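Local coordinates for periplasmic oligopeptide-binding protein (Burkholderia pseudomallei, PDB 3ZS6), which probably binds oligopeptides in the periplasm for uptake by an ABC transport system, at residues Thr221-Tyr226 against Phe242-Lys247; Lys294-Gly299 against Asn358-Lys363. All coordinates share one frame; numbering follows the deposited sequence.

Interaction 1: residues Thr221-Tyr226 against Phe242-Lys247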
loop_
_atom_site.group_PDB
_atom_site.type_symbol
_atom_site.label_atom_id
_atom_site.label_comp_id
_atom_site.label_asym_id
_atom_site.label_seq_id
_atom_site.Cartn_x
_atom_site.Cartn_y
_atom_site.Cartn_z
ATOM N N THR A 221 -10.419 -4.566 20.498
ATOM C CA THR A 221 -11.346 -3.471 20.748
ATOM C C THR A 221 -12.265 -3.284 19.539
ATOM O O THR A 221 -13.469 -3.059 19.688
ATOM C CB THR A 221 -10.589 -2.152 21.012
ATOM O OG1 THR A 221 -9.895 -2.238 22.265
ATOM C CG2 THR A 221 -11.550 -0.971 21.041
ATOM N N ALA A 222 -11.690 -3.386 18.341
ATOM C CA ALA A 222 -12.478 -3.318 17.106
ATOM C C ALA A 222 -13.544 -4.410 17.083
ATOM O O ALA A 222 -14.687 -4.172 16.680
ATOM C CB ALA A 222 -11.571 -3.443 15.882
ATOM N N LEU A 223 -13.158 -5.605 17.523
ATOM C CA LEU A 223 -14.069 -6.753 17.553
ATOM C C LEU A 223 -15.234 -6.505 18.509
ATOM O O LEU A 223 -16.389 -6.783 18.184
ATOM C CB LEU A 223 -13.306 -8.023 17.951
ATOM C CG LEU A 223 -14.080 -9.341 18.056
ATOM C CD1 LEU A 223 -14.789 -9.648 16.751
ATOM C CD2 LEU A 223 -13.144 -10.486 18.443
ATOM N N ARG A 224 -14.918 -5.992 19.693
ATOM C CA ARG A 224 -15.927 -5.645 20.681
ATOM C C ARG A 224 -16.935 -4.662 20.106
ATOM O O ARG A 224 -18.142 -4.816 20.286
ATOM C CB ARG A 224 -15.272 -5.020 21.912
ATOM C CG ARG A 224 -14.436 -5.963 22.754
ATOM C CD ARG A 224 -13.984 -5.251 24.031
ATOM N NE ARG A 224 -13.171 -6.096 24.900
ATOM C CZ ARG A 224 -12.813 -5.761 26.138
ATOM N NH1 ARG A 224 -13.202 -4.600 26.651
ATOM N NH2 ARG A 224 -12.072 -6.587 26.866
ATOM N N MET A 225 -16.437 -3.641 19.419
ATOM C CA MET A 225 -17.320 -2.640 18.837
ATOM C C MET A 225 -18.171 -3.224 17.712
ATOM O O MET A 225 -19.319 -2.833 17.524
ATOM C CB MET A 225 -16.509 -1.443 18.331
ATOM C CG MET A 225 -15.998 -0.538 19.447
ATOM S SD MET A 225 -14.845 0.726 18.863
ATOM C CE MET A 225 -13.432 -0.271 18.453
ATOM N N TYR A 226 -17.599 -4.151 16.952
ATOM C CA TYR A 226 -18.338 -4.785 15.875
ATOM C C TYR A 226 -19.483 -5.578 16.495
ATOM O O TYR A 226 -20.639 -5.458 16.078
ATOM C CB TYR A 226 -17.412 -5.698 15.077
ATOM C CG TYR A 226 -18.070 -6.448 13.943
ATOM C CD1 TYR A 226 -18.716 -7.652 14.169
ATOM C CD2 TYR A 226 -18.020 -5.962 12.637
ATOM C CE1 TYR A 226 -19.319 -8.357 13.128
ATOM C CE2 TYR A 226 -18.614 -6.655 11.588
ATOM C CZ TYR A 226 -19.265 -7.851 11.845
ATOM O OH TYR A 226 -19.843 -8.554 10.823
ATOM N N PHE A 242 -9.243 -16.535 14.545
ATOM C CA PHE A 242 -10.020 -17.092 13.440
ATOM C C PHE A 242 -11.036 -18.147 13.880
ATOM O O PHE A 242 -12.195 -18.106 13.468
ATOM C CB PHE A 242 -9.112 -17.676 12.353
ATOM C CG PHE A 242 -9.865 -18.151 11.139
ATOM C CD1 PHE A 242 -10.452 -19.407 11.117
ATOM C CD2 PHE A 242 -10.008 -17.331 10.031
ATOM C CE1 PHE A 242 -11.149 -19.843 10.005
ATOM C CE2 PHE A 242 -10.709 -17.760 8.913
ATOM C CZ PHE A 242 -11.277 -19.016 8.899
ATOM N N GLY A 243 -10.598 -19.082 14.721
ATOM C CA GLY A 243 -11.445 -20.178 15.170
ATOM C C GLY A 243 -12.743 -19.770 15.851
ATOM O O GLY A 243 -13.830 -20.193 15.444
ATOM N N GLN A 244 -12.632 -18.956 16.896
ATOM C CA GLN A 244 -13.795 -18.552 17.666
ATOM C C GLN A 244 -14.637 -17.575 16.858
ATOM O O GLN A 244 -15.859 -17.595 16.931
ATOM C CB GLN A 244 -13.381 -17.903 18.990
ATOM C CG GLN A 244 -12.802 -16.498 18.836
ATOM C CD GLN A 244 -12.831 -15.697 20.132
ATOM O OE1 GLN A 244 -13.236 -16.201 21.180
ATOM N NE2 GLN A 244 -12.400 -14.438 20.060
ATOM N N ILE A 245 -13.971 -16.714 16.097
ATOM C CA ILE A 245 -14.663 -15.713 15.297
ATOM C C ILE A 245 -15.503 -16.353 14.198
ATOM O O ILE A 245 -16.644 -15.952 13.958
ATOM C CB ILE A 245 -13.675 -14.728 14.675
ATOM C CG1 ILE A 245 -13.038 -13.881 15.783
ATOM C CG2 ILE A 245 -14.375 -13.853 13.652
ATOM C CD1 ILE A 245 -11.976 -12.934 15.299
ATOM N N SER A 246 -14.932 -17.356 13.540
ATOM C CA SER A 246 -15.630 -18.070 12.482
ATOM C C SER A 246 -16.906 -18.714 13.016
ATOM O O SER A 246 -17.957 -18.698 12.360
ATOM C CB SER A 246 -14.706 -19.135 11.886
ATOM O OG SER A 246 -15.390 -19.928 10.937
ATOM N N LYS A 247 -16.812 -19.273 14.216
ATOM C CA LYS A 247 -17.933 -19.977 14.816
ATOM C C LYS A 247 -19.035 -18.998 15.174
ATOM O O LYS A 247 -20.218 -19.275 14.964
ATOM C CB LYS A 247 -17.475 -20.726 16.070
ATOM C CG LYS A 247 -18.581 -21.465 16.794
ATOM C CD LYS A 247 -18.234 -21.629 18.268
ATOM C CE LYS A 247 -16.793 -22.090 18.450
ATOM N NZ LYS A 247 -16.231 -21.671 19.768
#
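Leu223 and Ile245 reach toward each other from two helices, and their end methyls meet tip to tip, with Leu223 CD2 4.2 Å from Ile245 CD1. This is the tight part of a small contact: the two segments bury only 87 Å² between them, and the nearest backbone approach, Leu223 CA to Ile245 CA, is 9.3 Å. Neither helix has its backbone pressed against the other, so the gap is spanned by branched aliphatic side chains long enough to meet halfway. Leucine suits this buried position because its forked apolar end can reach across the gap; with CG anti to the backbone N (chi1 179°), CD2 is carried toward Ile245. Ile245 answers with its longer branch, while both residues stay buried.

The loose side belongs to Gln244. Its amide end swings in until NE2 lies 4.3 Å from Leu223 CD2, a grazing touch without a hydrogen bond across the segments. The long side chain lets the amide nitrogen reach the rim of Leu223, and a polar glutamine is at home on this exposed side.

Leu480 of strand 470-480 also packs on Leu223, Tyr226 and Ile245, turning a single methyl pair into a small hydrophobic cluster. Tyr226 meets Phe249 edge-to-face and bonds through OH to Glu252 OE1, and Leu253 of strand 253-258 covers Ile245, so helices 219-227 and 242-249 sit together against these two antiparallel strands.

Interaction 2: residues Lys294-Gly299 against Asn358-Lys363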
loop_
_atom_site.group_PDB
_atom_site.type_symbol
_atom_site.label_atom_id
_atom_site.label_comp_id
_atom_site.label_asym_id
_atom_site.label_seq_id
_atom_site.Cartn_x
_atom_site.Cartn_y
_atom_site.Cartn_z
ATOM N N LYS A 294 0.644 -20.948 14.259
ATOM C CA LYS A 294 0.419 -20.847 15.700
ATOM C C LYS A 294 0.161 -19.441 16.235
ATOM O O LYS A 294 -0.461 -19.281 17.289
ATOM C CB LYS A 294 1.600 -21.454 16.460
ATOM C CG LYS A 294 1.852 -22.927 16.158
ATOM C CD LYS A 294 2.967 -23.473 17.034
ATOM C CE LYS A 294 3.328 -24.912 16.676
ATOM N NZ LYS A 294 4.533 -25.384 17.427
ATOM N N ILE A 295 0.656 -18.422 15.540
ATOM C CA ILE A 295 0.497 -17.056 16.032
ATOM C C ILE A 295 -0.571 -16.263 15.270
ATOM O O ILE A 295 -1.528 -15.772 15.870
ATOM C CB ILE A 295 1.828 -16.282 16.010
ATOM C CG1 ILE A 295 2.932 -17.100 16.686
ATOM C CG2 ILE A 295 1.667 -14.944 16.701
ATOM C CD1 ILE A 295 2.637 -17.451 18.118
ATOM N N THR A 296 -0.403 -16.133 13.958
ATOM C CA THR A 296 -1.352 -15.359 13.152
ATOM C C THR A 296 -2.656 -16.135 12.927
ATOM O O THR A 296 -3.746 -15.632 13.221
ATOM C CB THR A 296 -0.732 -14.911 11.810
ATOM O OG1 THR A 296 -0.485 -16.051 10.979
ATOM C CG2 THR A 296 0.597 -14.171 12.060
ATOM N N GLN A 297 -2.533 -17.354 12.407
ATOM C CA GLN A 297 -3.650 -18.308 12.327
ATOM C C GLN A 297 -4.826 -17.871 11.458
ATOM O O GLN A 297 -5.942 -18.390 11.597
ATOM C CB GLN A 297 -4.157 -18.662 13.730
ATOM C CG GLN A 297 -3.083 -19.244 14.632
ATOM C CD GLN A 297 -3.663 -19.920 15.859
ATOM O OE1 GLN A 297 -4.398 -19.313 16.632
ATOM N NE2 GLN A 297 -3.346 -21.192 16.031
ATOM N N ALA A 298 -4.590 -16.931 10.557
ATOM C CA ALA A 298 -5.670 -16.460 9.708
ATOM C C ALA A 298 -5.441 -16.843 8.246
ATOM O O ALA A 298 -5.950 -16.190 7.338
ATOM C CB ALA A 298 -5.858 -14.952 9.869
ATOM N N GLY A 299 -4.680 -17.915 8.033
ATOM C CA GLY A 299 -4.391 -18.398 6.695
ATOM C C GLY A 299 -3.163 -17.792 6.026
ATOM O O GLY A 299 -2.880 -18.088 4.863
ATOM N N ASN A 358 -0.295 -2.238 18.105
ATOM C CA ASN A 358 -1.306 -3.187 17.634
ATOM C C ASN A 358 -1.016 -4.585 18.189
ATOM O O ASN A 358 0.143 -4.957 18.345
ATOM C CB ASN A 358 -1.337 -3.238 16.109
ATOM C CG ASN A 358 -2.273 -4.310 15.583
ATOM O OD1 ASN A 358 -3.480 -4.108 15.507
ATOM N ND2 ASN A 358 -1.718 -5.457 15.228
ATOM N N ASP A 359 -2.057 -5.359 18.485
ATOM C CA ASP A 359 -1.846 -6.657 19.131
ATOM C C ASP A 359 -1.185 -7.697 18.222
ATOM O O ASP A 359 -0.310 -8.431 18.667
ATOM C CB ASP A 359 -3.137 -7.218 19.767
ATOM C CG ASP A 359 -4.408 -6.685 19.109
ATOM O OD1 ASP A 359 -4.383 -6.363 17.899
ATOM O OD2 ASP A 359 -5.438 -6.585 19.812
ATOM N N LEU A 360 -1.577 -7.762 16.954
ATOM C CA LEU A 360 -0.882 -8.678 16.043
ATOM C C LEU A 360 0.607 -8.324 15.911
ATOM O O LEU A 360 1.478 -9.193 16.024
ATOM C CB LEU A 360 -1.520 -8.697 14.658
ATOM C CG LEU A 360 -0.577 -9.380 13.653
ATOM C CD1 LEU A 360 -0.546 -10.883 13.898
ATOM C CD2 LEU A 360 -0.945 -9.069 12.210
ATOM N N HIS A 361 0.901 -7.051 15.674
ATOM C CA HIS A 361 2.292 -6.639 15.457
ATOM C C HIS A 361 3.144 -6.917 16.680
ATOM O O HIS A 361 4.299 -7.320 16.562
ATOM C CB HIS A 361 2.379 -5.164 15.072
ATOM C CG HIS A 361 1.724 -4.847 13.765
ATOM N ND1 HIS A 361 1.767 -5.706 12.687
ATOM C CD2 HIS A 361 1.004 -3.772 13.361
ATOM C CE1 HIS A 361 1.100 -5.176 11.675
ATOM N NE2 HIS A 361 0.627 -4.002 12.057
ATOM N N LYS A 362 2.570 -6.705 17.858
ATOM C CA LYS A 362 3.286 -6.985 19.090
ATOM C C LYS A 362 3.609 -8.471 19.209
ATOM O O LYS A 362 4.732 -8.840 19.569
ATOM C CB LYS A 362 2.495 -6.518 20.315
ATOM C CG LYS A 362 3.195 -6.857 21.633
ATOM C CD LYS A 362 2.488 -6.259 22.849
ATOM C CE LYS A 362 3.343 -6.424 24.100
ATOM N NZ LYS A 362 2.676 -5.915 25.335
ATOM N N LYS A 363 2.625 -9.317 18.909
ATOM C CA LYS A 363 2.814 -10.769 18.964
ATOM C C LYS A 363 3.897 -11.227 17.994
ATOM O O LYS A 363 4.760 -12.034 18.343
ATOM C CB LYS A 363 1.508 -11.506 18.653
ATOM C CG LYS A 363 0.512 -11.577 19.814
ATOM C CD LYS A 363 -0.777 -12.307 19.403
ATOM C CE LYS A 363 -1.759 -12.425 20.572
ATOM N NZ LYS A 363 -2.964 -13.240 20.224
HETATM O O HOH W 1 -2.163 -15.559 18.627
#
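Ile295 and Thr296 touch Lys363 and Leu360 directly through aliphatic carbons, and the flat group of this helix start, the His361 imidazole, is turned elsewhere: one face carries the side-chain end of Asn358 near its rim, and ND1 is hydrogen-bonded to Tyr262 OH, the two rings meeting at about 45°. The helix concerned, 359-376, is the connection of a beta-alpha-beta crossover between the parallel strands 350-356 and 379-385 in a periplasmic binding protein lobe. Its first turn packs against the last turn of helix 288-296.

Two pairs of carbons make the packing. Thr296 CG2 lies 3.9 Å from Leu360 CD1, and Ile295 CG2 lies 4.0 Å from Lys363 CB; in each pair the side chains cross at a slant. Threonine serves two demands here. With chi1 at 67°, its methyl faces the leucine while OG1 is hydrogen-bonded to Glu300 OE1 and Thr292 O, satisfying a buried hydroxyl. Helix 288-296 ends straight afterwards, where Gln297 takes positive phi (63°). Leucine supplies an apolar fork whose CD1 branch reaches Thr296 although its CB does not point there, and which also touches Ala239; Ile295 offers a beta-branched methyl to the lower part of the lysine.

Lysine suits the margin because its base can pack against isoleucine while its extended chain carries the ammonium onward to a polar link. There NZ makes a weak hydrogen bond to Ala239 O and donates to a water 2.9 Å away, and that same water donates to Ile295 O at 2.8 Å.

In the fold
Along the chain, helix 219-227 comes first, and interaction 1 closes the short, mostly irregular passage that leads to helix 242-249. Interaction 2 opens later, at the end of helix 288-296, and closes a longer excursion through helix 327-340 and strand 350-356 at the start of helix 359-376. The two are in series, neither enclosing nor crossing the other, but their centres lie only 14 Å apart and they touch where Phe242 CB packs 3.3 Å from Gln297 O. Asp359 OD1 bonds to the backbone N of Asp219, tying helix 219-227 to the start of helix 359-376; Thr296 and Gly240 join backbones, linking the end of helix 288-296 to the loop before helix 242-249.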